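Local coordinates for protein aldehyde dehydrogenase (PDB 6K10) that oxidises the carotenoid aldehyde 4,4'-diaponeurosporen-4-al to 4,4'-diaponeurosporenoic acid in the biosynthesis of staphyloxanthin, at residues 189-195 with 212-218. The protein carries 1 engineered substitution. Numbering follows the deposited sequence.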
# COMPACT_ATOMS: atom_id res chain seq x y z
N ASP A 189 -11.50 8.82 2.55
CA ASP A 189 -11.27 7.42 2.22
C ASP A 189 -9.85 7.15 1.75
O ASP A 189 -9.44 5.98 1.71
CB ASP A 189 -12.27 6.96 1.15
CG ASP A 189 -13.72 7.14 1.60
OD1 ASP A 189 -14.14 6.44 2.55
OD2 ASP A 189 -14.42 7.99 1.02
N TYR A 190 -9.09 8.19 1.41
CA TYR A 190 -7.68 8.07 1.08
C TYR A 190 -7.04 9.44 1.19
O TYR A 190 -7.68 10.46 0.92
CB TYR A 190 -7.47 7.49 -0.32
CG TYR A 190 -6.13 6.81 -0.50
CD1 TYR A 190 -5.01 7.55 -0.84
CD2 TYR A 190 -5.99 5.44 -0.33
CE1 TYR A 190 -3.77 6.94 -1.00
CE2 TYR A 190 -4.77 4.82 -0.49
CZ TYR A 190 -3.67 5.57 -0.83
OH TYR A 190 -2.45 4.95 -0.98
N VAL A 191 -5.77 9.47 1.60
CA VAL A 191 -5.00 10.71 1.69
C VAL A 191 -3.72 10.54 0.89
O VAL A 191 -2.96 9.60 1.12
CB VAL A 191 -4.69 11.09 3.15
CG1 VAL A 191 -3.76 12.28 3.19
CG2 VAL A 191 -5.98 11.39 3.90
N PHE A 192 -3.48 11.46 -0.04
CA PHE A 192 -2.26 11.48 -0.86
C PHE A 192 -1.51 12.76 -0.53
O PHE A 192 -2.05 13.86 -0.68
CB PHE A 192 -2.60 11.41 -2.35
CG PHE A 192 -1.40 11.24 -3.25
CD1 PHE A 192 -0.52 12.30 -3.46
CD2 PHE A 192 -1.15 10.04 -3.87
CE1 PHE A 192 0.59 12.14 -4.28
CE2 PHE A 192 -0.04 9.88 -4.69
CZ PHE A 192 0.83 10.93 -4.89
N PHE A 193 -0.26 12.62 -0.08
CA PHE A 193 0.54 13.75 0.40
C PHE A 193 1.93 13.74 -0.22
O PHE A 193 2.61 12.71 -0.20
CB PHE A 193 0.65 13.73 1.92
CG PHE A 193 1.69 14.68 2.45
CD1 PHE A 193 1.38 16.00 2.69
CD2 PHE A 193 2.98 14.24 2.71
CE1 PHE A 193 2.33 16.87 3.17
CE2 PHE A 193 3.93 15.11 3.19
CZ PHE A 193 3.61 16.43 3.42
N THR A 194 2.34 14.89 -0.76
CA THR A 194 3.72 15.14 -1.15
C THR A 194 4.20 16.37 -0.41
O THR A 194 3.53 17.41 -0.44
CB THR A 194 3.85 15.37 -2.67
OG1 THR A 194 3.35 14.23 -3.37
CG2 THR A 194 5.31 15.58 -3.07
N GLY A 195 5.33 16.25 0.27
CA GLY A 195 5.89 17.39 0.99
C GLY A 195 6.99 16.99 1.94
O GLY A 195 7.68 15.99 1.73
N VAL A 212 -7.35 5.74 8.12
CA VAL A 212 -7.36 6.22 6.73
C VAL A 212 -6.04 5.76 6.07
O VAL A 212 -4.97 6.06 6.61
CB VAL A 212 -7.50 7.74 6.66
CG1 VAL A 212 -7.30 8.22 5.24
CG2 VAL A 212 -8.87 8.16 7.18
N PRO A 213 -6.11 5.07 4.94
CA PRO A 213 -4.87 4.71 4.24
C PRO A 213 -4.27 5.92 3.54
O PRO A 213 -4.98 6.86 3.16
CB PRO A 213 -5.33 3.66 3.22
CG PRO A 213 -6.74 4.05 2.93
CD PRO A 213 -7.30 4.58 4.23
N VAL A 214 -2.95 5.91 3.39
CA VAL A 214 -2.24 7.06 2.86
C VAL A 214 -1.18 6.63 1.85
O VAL A 214 -0.72 5.49 1.83
CB VAL A 214 -1.54 7.91 3.95
CG1 VAL A 214 -2.50 8.27 5.07
CG2 VAL A 214 -0.32 7.17 4.46
N THR A 215 -0.81 7.59 1.01
CA THR A 215 0.45 7.57 0.28
C THR A 215 1.21 8.83 0.67
O THR A 215 0.66 9.93 0.63
CB THR A 215 0.22 7.52 -1.23
OG1 THR A 215 -0.19 6.20 -1.61
CG2 THR A 215 1.50 7.88 -1.98
N LEU A 216 2.47 8.66 1.07
CA LEU A 216 3.32 9.77 1.49
C LEU A 216 4.55 9.83 0.60
O LEU A 216 5.31 8.86 0.53
CB LEU A 216 3.72 9.61 2.96
CG LEU A 216 2.63 9.36 3.99
CD1 LEU A 216 3.25 9.07 5.35
CD2 LEU A 216 1.64 10.52 4.08
N GLU A 217 4.74 10.96 -0.06
CA GLU A 217 5.93 11.25 -0.86
C GLU A 217 6.72 12.31 -0.10
O GLU A 217 6.33 13.48 -0.08
CB GLU A 217 5.56 11.75 -2.26
CG GLU A 217 4.79 10.74 -3.10
CD GLU A 217 5.69 9.77 -3.85
OE1 GLU A 217 6.92 9.98 -3.86
OE2 GLU A 217 5.18 8.78 -4.42
N MET A 218 7.80 11.90 0.56
CA MET A 218 8.51 12.85 1.41
C MET A 218 9.93 13.10 0.92
O MET A 218 10.15 13.25 -0.29
CB MET A 218 8.46 12.39 2.86
CG MET A 218 7.02 12.40 3.40
SD MET A 218 6.69 11.69 5.02
CE MET A 218 7.23 10.00 4.81
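The ring of Y190 lies across the start of 212-218: P213 O sits 3.8 Å above the plane, over the centre of one face, and T215 OG1 meets the edge in plane. There Y190 OH and T215 OG1 share a hydrogen bond of 2.7 Å, in which either may be the donor. With CG anti to the backbone N (chi1 -156°), the Y190 ring reaches over 213-215, where its CD2 touches P213 CG at 3.6 Å. The F193 ring presents its edge to M218 CG, 4.1 Å from CE2, and L216 CD2 packs on F193 CB.

F192 and T215 run side by side, CE2 lying 3.7 Å from CG2, and T194 accompanies E217 in the same way, its OG1 3.5 Å from E217 CB. E217 then bends at chi2 (-85°), which leads its carboxylate away from 189-195; the E217 side chain also touches F411 and Y422.

The backbones are parallel, their axes 4.7 Å apart at an angle of 4°. Five N-H...O=C bonds shuttle between them, from V191 N to P213 O at one end to G195 N to E217 O at the other. V191 and F193 face helix 197-209, whereas Y190, F192 and T215 meet T430 of helix 425-430.

Strand 190-194, helix 197-209 and strand 214-217 thus form a beta-alpha-beta unit of the Rossmann-like NAD-binding domain of aldehyde dehydrogenases. At the C-terminal end of strand 214-217 lies E217, a predicted active-site residue; the T194 side chain is about 6 Å from that of S251, an engineered residue at the other predicted position.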